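Local coordinates for Galactose/lactose metabolism regulatory protein GAL80 (Kluyveromyces lactis, PDB 3E1K) that represses the lactose and galactose metabolic genes, apparently by blocking their transcriptional activator when no inducing sugar is present, at residues S14-I18 and D390-L394; E79-K85 and H109-N115. All blocks are in the same frame, centred on the assembly; numbering follows the deposited sequence.

Interaction 1: S14-I18 and D390-L394; sequences SSRPI and DYHFL
S15 and F393 bring the backbones nearest, their CA atoms 6.7 Å apart, where the loop that leads into strand 18-23 passes the C-terminal end of helix 376-393. S15 is the centre of an inverse gamma turn, and F393 reaches into that bend with the far end of its ring: CE1 lies 3.7 Å from S15 CA, and CZ meets R16 N, approaching obliquely to the ring. S15 and R16 point their CB atoms away from the helix, so a large flat phenylalanine is suited to span the gap to their main chain. I18 works differently. Its CG1 stands anti to the carbonyl carbon (chi1 -54°), and this branch carries CD1 to 3.5 Å from H392 CD2. H392 comes from the opposite direction, CG anti to its backbone N (chi1 176°), and its imidazole also meets the ring of Y118 nearly at right angles. The main chain of I18 hydrogen-bonds to Q46 and Q48 as strand pairing begins; a beta-branched, apolar isoleucine suits such a buried strand position. With one methyl against an imidazole and a phenyl rim against main chain, the contact rests on van der Waals packing, consistent with a modest junction at the protein surface.

Interaction 2: E79-K85 and H109-N115; sequences ESFAQYK and HSSQNLN
Q112 crosses the side chain of Q83 at about a right angle and reaches the end of helix 78-83. From its CB, the chain sets CG between the backbone N and the carbonyl carbon (chi1 57°), then bends at chi2 to turn the amide toward Q83 and K85. CD lies 3.8 Å from K85 CD. OE1 is 3.4 Å from K85 CE, beside the lysine's methylenes, and NE2 donates a hydrogen bond to Q83 O, 3.1 Å away. The acceptor lies in the amide plane of Q112, and NE2 lies in the carbonyl plane on a lone pair, although the N-H...O angle is only 141°. Glutamine suits this place because one flat group can meet both a main-chain carbonyl and an aliphatic chain. In the Rossmann-type domain, this joins the short helix after strand 73-75 to the loop between helix 99-108 and strand 118-122. At the earlier end of both segments, E79 lays CG over one face of the H109 imidazole, 3.4 Å from the ring centroid, a CH-pi contact. A82 points CB toward H109, its single methyl suiting a buried position. S110 turns OG back to I106 O, while N113 sends ND2 into a weak hydrogen bond with I87 O.

Both contacts tie loops to helix ends, and neither is a core contact: interaction 1 lies at the surface, with I18 its one buried residue, whereas interaction 2 is partly buried and covers more than twice the area. They share no helix. Interaction 1 joins the chain entering strand 18-23, in the middle of the parallel sheet, to a helix far along the sequence; interaction 2 links neighbouring parts of the Rossmann-type domain. The former sets a methyl against an imidazole and a phenyl ring against main chain, while the latter mixes aliphatic and ring contacts with an amide-to-carbonyl bond. Their centres are 20 Å apart and they do not touch, but D88 meets both I18 and N115.

Interaction 1: S14-I18 and D390-L394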
loop_
_atom_site.group_PDB
_atom_site.type_symbol
_atom_site.label_atom_id
_atom_site.label_comp_id
_atom_site.label_asym_id
_atom_site.label_seq_id
_atom_site.Cartn_x
_atom_site.Cartn_y
_atom_site.Cartn_z
ATOM N N SER A 14 44.622 25.691 -7.838
ATOM C CA SER A 14 43.987 24.415 -7.429
ATOM C C SER A 14 42.836 24.568 -6.432
ATOM O O SER A 14 41.675 24.343 -6.780
ATOM C CB SER A 14 45.057 23.457 -6.870
ATOM O OG SER A 14 45.504 23.803 -5.560
ATOM N N SER A 15 43.229 24.960 -5.220
ATOM C CA SER A 15 42.399 25.179 -4.038
ATOM C C SER A 15 41.894 26.508 -4.494
ATOM O O SER A 15 42.462 27.539 -4.133
ATOM C CB SER A 15 43.307 25.424 -2.788
ATOM O OG SER A 15 42.866 24.818 -1.639
ATOM N N ARG A 16 40.970 26.459 -5.441
ATOM C CA ARG A 16 40.561 27.605 -6.213
ATOM C C ARG A 16 39.198 27.361 -6.858
ATOM O O ARG A 16 39.057 26.585 -7.781
ATOM C CB ARG A 16 41.637 27.875 -7.263
ATOM C CG ARG A 16 41.156 28.081 -8.669
ATOM C CD ARG A 16 42.055 29.031 -9.393
ATOM N NE ARG A 16 43.207 29.394 -8.588
ATOM C CZ ARG A 16 44.170 30.217 -8.986
ATOM N NH1 ARG A 16 44.127 30.775 -10.184
ATOM N NH2 ARG A 16 45.183 30.481 -8.181
ATOM N N PRO A 17 38.170 28.021 -6.376
ATOM C CA PRO A 17 36.884 27.701 -6.918
ATOM C C PRO A 17 36.731 26.803 -8.181
ATOM O O PRO A 17 37.609 26.644 -9.065
ATOM C CB PRO A 17 36.185 29.071 -7.003
ATOM C CG PRO A 17 36.887 29.919 -5.911
ATOM C CD PRO A 17 38.308 29.423 -5.910
ATOM N N ILE A 18 35.550 26.194 -8.150
ATOM C CA ILE A 18 35.143 25.312 -9.213
ATOM C C ILE A 18 34.232 26.322 -9.881
ATOM O O ILE A 18 33.421 26.979 -9.206
ATOM C CB ILE A 18 34.177 24.205 -8.816
ATOM C CG1 ILE A 18 34.712 23.374 -7.646
ATOM C CG2 ILE A 18 33.776 23.477 -10.102
ATOM C CD1 ILE A 18 34.428 21.914 -7.820
ATOM N N ASP A 390 33.846 17.857 -2.154
ATOM C CA ASP A 390 34.561 16.867 -1.372
ATOM C C ASP A 390 35.571 16.231 -2.321
ATOM O O ASP A 390 36.717 16.581 -2.387
ATOM C CB ASP A 390 33.545 15.816 -0.920
ATOM C CG ASP A 390 32.731 16.291 0.260
ATOM O OD1 ASP A 390 32.979 17.370 0.884
ATOM O OD2 ASP A 390 31.793 15.556 0.628
ATOM N N TYR A 391 35.050 15.229 -3.001
ATOM C CA TYR A 391 35.782 14.491 -3.980
ATOM C C TYR A 391 36.633 15.445 -4.789
ATOM O O TYR A 391 37.793 15.196 -5.044
ATOM C CB TYR A 391 34.650 14.121 -4.918
ATOM C CG TYR A 391 35.001 13.317 -6.115
ATOM C CD1 TYR A 391 35.046 11.939 -6.037
ATOM C CD2 TYR A 391 35.185 13.941 -7.335
ATOM C CE1 TYR A 391 35.258 11.197 -7.162
ATOM C CE2 TYR A 391 35.378 13.208 -8.469
ATOM C CZ TYR A 391 35.433 11.842 -8.369
ATOM O OH TYR A 391 35.657 11.192 -9.560
ATOM N N HIS A 392 36.186 16.581 -5.226
ATOM C CA HIS A 392 37.136 17.366 -6.015
ATOM C C HIS A 392 38.229 17.939 -5.166
ATOM O O HIS A 392 39.359 17.582 -5.314
ATOM C CB HIS A 392 36.432 18.447 -6.823
ATOM C CG HIS A 392 37.343 19.355 -7.583
ATOM N ND1 HIS A 392 38.007 18.962 -8.715
ATOM C CD2 HIS A 392 37.659 20.654 -7.393
ATOM C CE1 HIS A 392 38.713 19.974 -9.177
ATOM N NE2 HIS A 392 38.518 21.011 -8.390
ATOM N N PHE A 393 37.944 18.843 -4.261
ATOM C CA PHE A 393 39.039 19.392 -3.493
ATOM C C PHE A 393 39.650 18.380 -2.583
ATOM O O PHE A 393 40.372 18.754 -1.691
ATOM C CB PHE A 393 38.555 20.501 -2.601
ATOM C CG PHE A 393 38.628 21.835 -3.210
ATOM C CD1 PHE A 393 38.973 22.913 -2.454
ATOM C CD2 PHE A 393 38.341 22.006 -4.522
ATOM C CE1 PHE A 393 39.022 24.119 -2.992
ATOM C CE2 PHE A 393 38.392 23.209 -5.066
ATOM C CZ PHE A 393 38.727 24.280 -4.309
ATOM N N LEU A 394 39.325 17.111 -2.763
ATOM C CA LEU A 394 39.861 16.078 -1.895
ATOM C C LEU A 394 40.376 14.897 -2.756
ATOM O O LEU A 394 39.581 14.011 -3.174
ATOM C CB LEU A 394 38.855 15.762 -0.784
ATOM C CG LEU A 394 39.090 16.705 0.387
ATOM C CD1 LEU A 394 37.818 17.549 0.580
ATOM C CD2 LEU A 394 39.637 16.152 1.740
#

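Interaction 2: E79-K85 and H109-N115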
loop_
_atom_site.group_PDB
_atom_site.type_symbol
_atom_site.label_atom_id
_atom_site.label_comp_id
_atom_site.label_asym_id
_atom_site.label_seq_id
_atom_site.Cartn_x
_atom_site.Cartn_y
_atom_site.Cartn_z
ATOM N N GLU A 79 26.894 26.282 -28.199
ATOM C CA GLU A 79 28.179 25.886 -28.707
ATOM C C GLU A 79 29.104 26.859 -28.055
ATOM O O GLU A 79 30.077 26.552 -27.438
ATOM C CB GLU A 79 28.236 26.194 -30.200
ATOM C CG GLU A 79 27.955 25.056 -31.123
ATOM C CD GLU A 79 28.881 25.044 -32.290
ATOM O OE1 GLU A 79 28.549 24.460 -33.322
ATOM O OE2 GLU A 79 29.960 25.609 -32.172
ATOM N N SER A 80 28.749 28.085 -28.244
ATOM C CA SER A 80 29.491 29.230 -27.701
ATOM C C SER A 80 29.874 28.812 -26.278
ATOM O O SER A 80 31.055 28.686 -25.894
ATOM C CB SER A 80 28.559 30.462 -27.653
ATOM O OG SER A 80 28.580 31.250 -28.833
ATOM N N PHE A 81 28.856 28.439 -25.522
ATOM C CA PHE A 81 28.953 27.970 -24.138
ATOM C C PHE A 81 29.862 26.813 -23.982
ATOM O O PHE A 81 30.930 26.923 -23.501
ATOM C CB PHE A 81 27.555 27.538 -23.675
ATOM C CG PHE A 81 27.422 27.369 -22.191
ATOM C CD1 PHE A 81 27.564 28.418 -21.351
ATOM C CD2 PHE A 81 27.138 26.164 -21.652
ATOM C CE1 PHE A 81 27.455 28.249 -20.050
ATOM C CE2 PHE A 81 27.048 26.028 -20.339
ATOM C CZ PHE A 81 27.202 27.065 -19.545
ATOM N N ALA A 82 29.366 25.670 -24.370
ATOM C CA ALA A 82 30.112 24.406 -24.402
ATOM C C ALA A 82 31.636 24.517 -24.502
ATOM O O ALA A 82 32.331 23.635 -23.983
ATOM C CB ALA A 82 29.569 23.552 -25.589
ATOM N N GLN A 83 32.132 25.605 -25.108
ATOM C CA GLN A 83 33.554 25.866 -25.351
ATOM C C GLN A 83 34.394 26.586 -24.323
ATOM O O GLN A 83 35.590 26.350 -24.152
ATOM C CB GLN A 83 33.700 26.580 -26.672
ATOM C CG GLN A 83 33.290 25.645 -27.758
ATOM C CD GLN A 83 33.469 26.291 -29.103
ATOM O OE1 GLN A 83 33.863 27.457 -29.185
ATOM N NE2 GLN A 83 33.158 25.545 -30.162
ATOM N N TYR A 84 33.780 27.566 -23.698
ATOM C CA TYR A 84 34.473 28.358 -22.698
ATOM C C TYR A 84 35.347 27.383 -21.883
ATOM O O TYR A 84 34.815 26.573 -21.103
ATOM C CB TYR A 84 33.326 28.958 -21.876
ATOM C CG TYR A 84 33.644 30.158 -21.024
ATOM C CD1 TYR A 84 34.903 30.738 -21.081
ATOM C CD2 TYR A 84 32.724 30.640 -20.161
ATOM C CE1 TYR A 84 35.228 31.778 -20.296
ATOM C CE2 TYR A 84 33.002 31.725 -19.376
ATOM C CZ TYR A 84 34.213 32.305 -19.466
ATOM O OH TYR A 84 34.436 33.339 -18.588
ATOM N N LYS A 85 36.640 27.541 -22.098
ATOM C CA LYS A 85 37.669 26.808 -21.446
ATOM C C LYS A 85 37.976 27.516 -20.156
ATOM O O LYS A 85 39.101 27.596 -19.686
ATOM C CB LYS A 85 38.887 26.768 -22.334
ATOM C CG LYS A 85 38.892 25.609 -23.246
ATOM C CD LYS A 85 38.752 26.032 -24.649
ATOM C CE LYS A 85 40.061 25.861 -25.339
ATOM N NZ LYS A 85 40.711 24.653 -24.855
ATOM N N HIS A 109 30.184 19.474 -27.965
ATOM C CA HIS A 109 30.775 20.787 -28.214
ATOM C C HIS A 109 31.630 21.286 -27.097
ATOM O O HIS A 109 31.828 22.435 -26.977
ATOM C CB HIS A 109 29.721 21.858 -28.588
ATOM C CG HIS A 109 29.227 21.776 -30.007
ATOM N ND1 HIS A 109 27.910 21.952 -30.346
ATOM C CD2 HIS A 109 29.873 21.520 -31.165
ATOM C CE1 HIS A 109 27.764 21.809 -31.647
ATOM N NE2 HIS A 109 28.942 21.546 -32.166
ATOM N N SER A 110 32.095 20.403 -26.259
ATOM C CA SER A 110 33.087 20.664 -25.197
ATOM C C SER A 110 34.269 19.712 -25.176
ATOM O O SER A 110 35.087 19.742 -24.236
ATOM C CB SER A 110 32.365 20.460 -23.850
ATOM O OG SER A 110 31.498 19.325 -23.884
ATOM N N SER A 111 34.318 18.855 -26.201
ATOM C CA SER A 111 35.272 17.750 -26.315
ATOM C C SER A 111 36.680 18.309 -26.244
ATOM O O SER A 111 37.606 17.720 -25.658
ATOM C CB SER A 111 34.988 16.941 -27.587
ATOM O OG SER A 111 33.664 17.102 -28.103
ATOM N N GLN A 112 36.768 19.493 -26.855
ATOM C CA GLN A 112 38.021 20.234 -26.829
ATOM C C GLN A 112 38.220 20.862 -25.407
ATOM O O GLN A 112 39.325 20.903 -24.848
ATOM C CB GLN A 112 37.976 21.293 -27.930
ATOM C CG GLN A 112 36.770 22.221 -27.739
ATOM C CD GLN A 112 37.144 23.560 -27.090
ATOM O OE1 GLN A 112 38.088 24.239 -27.520
ATOM N NE2 GLN A 112 36.356 23.985 -26.085
ATOM N N ASN A 113 37.171 21.303 -24.763
ATOM C CA ASN A 113 37.393 21.867 -23.467
ATOM C C ASN A 113 37.849 20.743 -22.534
ATOM O O ASN A 113 37.293 19.613 -22.550
ATOM C CB ASN A 113 36.079 22.468 -22.929
ATOM C CG ASN A 113 36.284 23.228 -21.634
ATOM O OD1 ASN A 113 37.431 23.533 -21.227
ATOM N ND2 ASN A 113 35.183 23.563 -20.973
ATOM N N LEU A 114 38.863 20.987 -21.731
ATOM C CA LEU A 114 39.487 19.907 -21.011
ATOM C C LEU A 114 39.721 20.286 -19.592
ATOM O O LEU A 114 40.638 19.800 -18.985
ATOM C CB LEU A 114 40.834 19.615 -21.640
ATOM C CG LEU A 114 41.191 18.290 -22.269
ATOM C CD1 LEU A 114 41.173 18.432 -23.744
ATOM C CD2 LEU A 114 42.575 17.938 -21.793
ATOM N N ASN A 115 38.972 21.234 -19.079
ATOM C CA ASN A 115 38.907 21.431 -17.654
ATOM C C ASN A 115 37.507 21.251 -17.229
ATOM O O ASN A 115 37.228 21.262 -16.068
ATOM C CB ASN A 115 39.366 22.785 -17.209
ATOM C CG ASN A 115 40.048 23.498 -18.239
ATOM O OD1 ASN A 115 41.004 23.028 -18.787
ATOM N ND2 ASN A 115 39.575 24.661 -18.524
#